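Local atomic coordinates of Phospholipase/Carboxylesterase (Haliangium ochraceum, PDB entry 4Q82), a protein that probably hydrolyses carboxylic ester bonds of lipids or other esters as a serine hydrolase of the alpha/beta-hydrolase fold. Residues G170-L175 / E228-L233; R240-L245 / Y269-S274. All coordinates share one frame; numbering follows the deposited sequence. Where two conformers were deposited one is given.

Interaction 1: residues G170-L175 / E228-L233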
loop_
_atom_site.group_PDB
_atom_site.type_symbol
_atom_site.label_atom_id
_atom_site.label_comp_id
_atom_site.label_asym_id
_atom_site.label_seq_id
_atom_site.Cartn_x
_atom_site.Cartn_y
_atom_site.Cartn_z
ATOM N N GLY A 170 0.386 7.384 -7.027
ATOM C CA GLY A 170 -0.986 7.748 -6.698
ATOM C C GLY A 170 -1.146 7.969 -5.198
ATOM O O GLY A 170 -1.856 8.886 -4.762
ATOM N N SER A 171 -0.515 7.109 -4.407
ATOM C CA SER A 171 -0.621 7.200 -2.953
ATOM C C SER A 171 -0.002 8.487 -2.439
ATOM O O SER A 171 -0.529 9.105 -1.513
ATOM C CB SER A 171 0.048 5.979 -2.297
ATOM O OG SER A 171 -0.771 4.836 -2.517
ATOM N N TRP A 172 1.131 8.889 -3.030
ATOM C CA TRP A 172 1.728 10.172 -2.682
ATOM C C TRP A 172 0.777 11.313 -3.027
ATOM O O TRP A 172 0.598 12.261 -2.247
ATOM C CB TRP A 172 3.062 10.375 -3.421
ATOM C CG TRP A 172 4.298 9.713 -2.807
ATOM C CD1 TRP A 172 5.019 8.676 -3.340
ATOM C CD2 TRP A 172 4.971 10.085 -1.581
ATOM N NE1 TRP A 172 6.101 8.391 -2.538
ATOM C CE2 TRP A 172 6.097 9.240 -1.454
ATOM C CE3 TRP A 172 4.752 11.076 -0.607
ATOM C CZ2 TRP A 172 6.993 9.340 -0.388
ATOM C CZ3 TRP A 172 5.640 11.163 0.474
ATOM C CH2 TRP A 172 6.737 10.298 0.580
ATOM N N ASN A 173 0.150 11.231 -4.203
ATOM C CA ASN A 173 -0.774 12.292 -4.609
ATOM C C ASN A 173 -2.020 12.306 -3.731
ATOM O O ASN A 173 -2.624 13.361 -3.489
ATOM C CB ASN A 173 -1.158 12.121 -6.066
ATOM C CG ASN A 173 -0.101 12.674 -6.988
ATOM O OD1 ASN A 173 0.614 13.621 -6.620
ATOM N ND2 ASN A 173 0.005 12.108 -8.186
ATOM N N TYR A 174 -2.398 11.119 -3.268
ATOM C CA TYR A 174 -3.513 10.996 -2.330
ATOM C C TYR A 174 -3.209 11.770 -1.048
ATOM O O TYR A 174 -4.057 12.515 -0.534
ATOM C CB TYR A 174 -3.791 9.524 -2.011
ATOM C CG TYR A 174 -4.573 9.331 -0.730
ATOM C CD1 TYR A 174 -5.958 9.550 -0.690
ATOM C CD2 TYR A 174 -3.928 8.936 0.450
ATOM C CE1 TYR A 174 -6.682 9.398 0.492
ATOM C CE2 TYR A 174 -4.657 8.778 1.652
ATOM C CZ TYR A 174 -6.023 9.003 1.657
ATOM O OH TYR A 174 -6.741 8.843 2.831
ATOM N N LEU A 175 -1.988 11.592 -0.540
ATOM C CA LEU A 175 -1.570 12.312 0.655
ATOM C C LEU A 175 -1.494 13.816 0.391
ATOM O O LEU A 175 -1.846 14.623 1.242
ATOM C CB LEU A 175 -0.223 11.780 1.160
ATOM C CG LEU A 175 -0.257 10.390 1.786
ATOM C CD1 LEU A 175 1.170 9.919 2.088
ATOM C CD2 LEU A 175 -1.108 10.397 3.055
ATOM N N GLU A 228 14.271 12.663 -2.050
ATOM C CA GLU A 228 14.100 14.065 -1.668
ATOM C C GLU A 228 13.005 14.204 -0.609
ATOM O O GLU A 228 13.269 14.773 0.454
ATOM C CB GLU A 228 13.804 14.972 -2.882
ATOM C CG GLU A 228 13.513 16.444 -2.501
ATOM C CD GLU A 228 13.173 17.349 -3.695
ATOM O OE1 GLU A 228 11.974 17.628 -3.931
ATOM O OE2 GLU A 228 14.104 17.816 -4.382
ATOM N N PRO A 229 11.785 13.681 -0.873
ATOM C CA PRO A 229 10.788 13.876 0.181
ATOM C C PRO A 229 11.133 13.142 1.479
ATOM O O PRO A 229 10.874 13.717 2.527
ATOM C CB PRO A 229 9.486 13.339 -0.438
ATOM C CG PRO A 229 9.909 12.476 -1.563
ATOM C CD PRO A 229 11.182 13.075 -2.079
HETATM N N MSE A 230 11.725 11.949 1.430
HETATM C CA MSE A 230 11.985 11.265 2.695
HETATM C C MSE A 230 13.088 12.002 3.449
HETATM O O MSE A 230 13.017 12.143 4.679
HETATM C CB MSE A 230 12.379 9.789 2.491
HETATM C CG MSE A 230 11.303 8.866 1.949
HETATM SE SE MSE A 230 9.586 9.051 2.843
HETATM C CE MSE A 230 10.194 9.155 4.706
ATOM N N ASN A 231 14.100 12.508 2.738
ATOM C CA ASN A 231 15.112 13.301 3.443
ATOM C C ASN A 231 14.484 14.528 4.108
ATOM O O ASN A 231 14.821 14.872 5.237
ATOM C CB ASN A 231 16.232 13.755 2.500
ATOM C CG ASN A 231 17.214 12.644 2.167
ATOM O OD1 ASN A 231 17.296 11.642 2.867
ATOM N ND2 ASN A 231 17.997 12.853 1.116
ATOM N N GLY A 232 13.574 15.188 3.394
ATOM C CA GLY A 232 12.870 16.336 3.942
ATOM C C GLY A 232 12.063 15.969 5.181
ATOM O O GLY A 232 12.105 16.665 6.197
ATOM N N LEU A 233 11.322 14.868 5.092
ATOM C CA LEU A 233 10.470 14.452 6.184
ATOM C C LEU A 233 11.304 14.042 7.397
ATOM O O LEU A 233 10.951 14.359 8.530
ATOM C CB LEU A 233 9.574 13.297 5.753
ATOM C CG LEU A 233 8.502 13.640 4.707
ATOM C CD1 LEU A 233 7.917 12.329 4.185
ATOM C CD2 LEU A 233 7.432 14.533 5.337
#
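Among the residues of 170-175, Trp172 alone touches 228-233: the far corner of its six-membered ring, CH2, is the nearest atom to Pro229, Met230 and Leu233 alike. The helical segments lie well apart, their axes 14.3 Å from each other at closest approach and inclined at 42°, so the indole spans the gap while the backbones stay separate. The Met-aromatic contact comes first. Met230, a selenomethionine here, sets its SE 3.8 Å from CH2 of Trp172. The selenium lies almost in the plane of the six-membered ring, 85° off its normal, and therefore meets the C-H rim and not the pi face. A bend at chi2 (-47°) sets SE toward the indole, and a second bend at chi3 turns the methyl CE away from it. Two apolar contacts meet the same CH2. CD1 of Leu233 also lies near the ring plane, 4.3 Å from CH2 of Trp172, whereas CB of Pro229 approaches CH2 of Trp172 obliquely at 4.2 Å. All three partners thus converge on this corner from the side of helix 224-235, Pro229 and Leu233 coming from successive turns. Helix 195-201 packs against both sides, with Ala197 touching Trp172 and Phe198 touching Pro229 and Leu233. No hydrogen bond passes between the segments, and all four touching residues are buried. The cohesion is therefore dispersion and hydrophobic burial, with perhaps a small electrostatic share from the polarisable selenium facing the positive rim of the indole.

Interaction 2: residues R240-L245 / Y269-S274; sequences RADQQL and YAWLLS
Gln244 sets NE2, the nitrogen end of its amide, over one face of the Trp271 indole, above the five-membered ring: NE2 stands 3.2 Å from CD1 and 3.3 Å from NE1 of Trp271. The latter pair are both donors and make no hydrogen bond, so the contact is close packing of the amide nitrogen on the ring face. The amide plane is turned 61° from that of the ring, presenting its nitrogen end to the indole instead of stacking flat. Beyond CG the Gln244 chain is extended (chi2 -159°), which carries NE2 out from the strand, while Trp271 reaches across from its helix with CG anti to the backbone N (chi1 -178°). The two side chains run past each other in opposite directions.

Asp242, two residues before Gln244, adds a looser contact: its CB lies at the ring edge, 4.2 Å from NE1 of Trp271. In the conformer described here its carboxylate is engaged elsewhere, OD2 hydrogen-bonding to NE2 of Gln275 just after the helical segment. Within that segment, OG of Ser274 donates to the carbonyl O of Trp271 at 2.6 Å, tying the backbone of the tryptophan to the residues that follow. The indole also meets Trp211 edge-to-face and touches Ala186 and Val188 of the sheet. Replacing Trp271 with an alanine is likely to leave the Gln244 nitrogen without the ring face it covers and open a gap beside Trp211. This is a surface contact in which the C-terminal helix 268-273 packs on one face of the sheet and reaches the edge strand 243-248, a layering consistent with the alpha/beta-hydrolase fold.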
loop_
_atom_site.group_PDB
_atom_site.type_symbol
_atom_site.label_atom_id
_atom_site.label_comp_id
_atom_site.label_asym_id
_atom_site.label_seq_id
_atom_site.Cartn_x
_atom_site.Cartn_y
_atom_site.Cartn_z
ATOM N N ARG A 240 7.133 14.516 15.489
ATOM C CA ARG A 240 6.663 14.132 14.166
ATOM C C ARG A 240 6.544 12.618 14.131
ATOM O O ARG A 240 7.083 11.929 15.000
ATOM C CB ARG A 240 7.610 14.626 13.067
ATOM C CG ARG A 240 9.010 14.014 13.123
ATOM C CD ARG A 240 9.597 13.829 11.717
ATOM N NE ARG A 240 11.043 13.564 11.725
ATOM C CZ ARG A 240 11.585 12.374 11.959
ATOM N NH1 ARG A 240 10.818 11.322 12.233
ATOM N NH2 ARG A 240 12.900 12.231 11.919
ATOM N N ALA A 241 5.823 12.101 13.147
ATOM C CA ALA A 241 5.718 10.659 12.973
ATOM C C ALA A 241 7.069 10.075 12.567
ATOM O O ALA A 241 7.945 10.810 12.094
ATOM C CB ALA A 241 4.663 10.333 11.915
ATOM N N ASP A 242 7.232 8.770 12.769
ATOM C CA ASP A 242 8.402 8.046 12.290
ATOM C C ASP A 242 8.526 8.216 10.778
ATOM O O ASP A 242 7.523 8.218 10.068
ATOM C CB ASP A 242 8.307 6.554 12.636
ATOM C CG ASP A 242 8.270 6.290 14.139
ATOM O OD1 ASP A 242 8.700 7.152 14.935
ATOM O OD2 ASP A 242 7.815 5.195 14.523
ATOM N N GLN A 243 9.752 8.361 10.291
ATOM C CA GLN A 243 10.001 8.497 8.858
ATOM C C GLN A 243 11.201 7.613 8.506
ATOM O O GLN A 243 12.222 7.653 9.201
ATOM C CB GLN A 243 10.270 9.975 8.498
ATOM C CG GLN A 243 9.168 10.946 8.919
ATOM C CD GLN A 243 7.861 10.693 8.188
ATOM O OE1 GLN A 243 7.834 10.032 7.146
ATOM N NE2 GLN A 243 6.770 11.208 8.732
ATOM N N GLN A 244 11.089 6.792 7.467
ATOM C CA GLN A 244 12.209 5.924 7.098
ATOM C C GLN A 244 12.459 5.924 5.611
ATOM O O GLN A 244 11.534 6.032 4.795
ATOM C CB GLN A 244 11.980 4.483 7.543
ATOM C CG GLN A 244 12.184 4.228 9.025
ATOM C CD GLN A 244 12.453 2.752 9.255
ATOM O OE1 GLN A 244 13.573 2.274 9.043
ATOM N NE2 GLN A 244 11.414 2.009 9.618
ATOM N N LEU A 245 13.728 5.804 5.248
ATOM C CA LEU A 245 14.089 5.797 3.821
ATOM C C LEU A 245 15.027 4.617 3.561
ATOM O O LEU A 245 16.030 4.440 4.284
ATOM C CB LEU A 245 14.782 7.113 3.437
ATOM C CG LEU A 245 15.506 7.103 2.088
ATOM C CD1 LEU A 245 14.493 6.980 0.923
ATOM C CD2 LEU A 245 16.376 8.366 1.874
ATOM N N TYR A 269 6.108 -5.029 7.571
ATOM C CA TYR A 269 4.861 -5.419 8.247
ATOM C C TYR A 269 4.916 -5.107 9.752
ATOM O O TYR A 269 3.969 -4.547 10.320
ATOM C CB TYR A 269 4.555 -6.905 7.981
ATOM C CG TYR A 269 4.601 -7.142 6.479
ATOM C CD1 TYR A 269 3.715 -6.485 5.639
ATOM C CD2 TYR A 269 5.559 -7.989 5.897
ATOM C CE1 TYR A 269 3.767 -6.632 4.230
ATOM C CE2 TYR A 269 5.592 -8.171 4.485
ATOM C CZ TYR A 269 4.693 -7.480 3.676
ATOM O OH TYR A 269 4.734 -7.626 2.295
ATOM N N ALA A 270 6.019 -5.449 10.393
ATOM C CA ALA A 270 6.189 -5.109 11.789
ATOM C C ALA A 270 6.158 -3.583 11.967
ATOM O O ALA A 270 5.551 -3.077 12.915
ATOM C CB ALA A 270 7.496 -5.702 12.328
ATOM N N TRP A 271 6.788 -2.863 11.041
ATOM C CA TRP A 271 6.836 -1.402 11.120
ATOM C C TRP A 271 5.427 -0.812 10.992
ATOM O O TRP A 271 5.035 0.045 11.795
ATOM C CB TRP A 271 7.765 -0.808 10.040
ATOM C CG TRP A 271 7.859 0.704 10.137
ATOM C CD1 TRP A 271 8.640 1.439 11.001
ATOM C CD2 TRP A 271 7.111 1.655 9.366
ATOM N NE1 TRP A 271 8.429 2.799 10.792
ATOM C CE2 TRP A 271 7.495 2.951 9.799
ATOM C CE3 TRP A 271 6.158 1.538 8.341
ATOM C CZ2 TRP A 271 6.963 4.123 9.230
ATOM C CZ3 TRP A 271 5.630 2.705 7.784
ATOM C CH2 TRP A 271 6.039 3.976 8.229
ATOM N N LEU A 272 4.665 -1.257 9.992
ATOM C CA LEU A 272 3.280 -0.790 9.862
ATOM C C LEU A 272 2.513 -1.004 11.157
ATOM O O LEU A 272 1.917 -0.079 11.713
ATOM C CB LEU A 272 2.561 -1.506 8.709
ATOM C CG LEU A 272 2.931 -1.008 7.300
ATOM C CD1 LEU A 272 2.259 -1.907 6.230
ATOM C CD2 LEU A 272 2.489 0.424 7.091
ATOM N N LEU A 273 2.562 -2.228 11.660
ATOM C CA LEU A 273 1.788 -2.569 12.857
ATOM C C LEU A 273 2.239 -1.780 14.091
ATOM O O LEU A 273 1.490 -1.651 15.059
ATOM C CB LEU A 273 1.876 -4.079 13.118
ATOM C CG LEU A 273 1.055 -4.906 12.110
ATOM C CD1 LEU A 273 1.458 -6.362 12.140
ATOM C CD2 LEU A 273 -0.443 -4.771 12.376
ATOM N N SER A 274 3.450 -1.234 14.060
ATOM C CA SER A 274 3.883 -0.389 15.170
ATOM C C SER A 274 3.250 1.020 15.095
ATOM O O SER A 274 3.344 1.803 16.040
ATOM C CB SER A 274 5.408 -0.288 15.208
ATOM O OG SER A 274 5.881 0.605 14.218
#

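How the interactions relate
From the N terminus, helix 167-178 comes first, and interaction 1 closes a long loop when helix 224-235 packs back toward it; strands 186-190 and 210-215 and helix 195-201 lie in between. Only then does interaction 2 open, at 240-245, and a shorter loop of 23 residues ends at 269-274. The two loops are in series, neither nesting nor crossing. They are nevertheless neighbours, their centres about 14 Å apart, because helix 224-235 leads into strand 243-248 and packs on it: CE of Met230 lies 3.5 Å from OE1 of Gln243. Interaction 1 joins two helices, interaction 2 the last strand and the C-terminal helix.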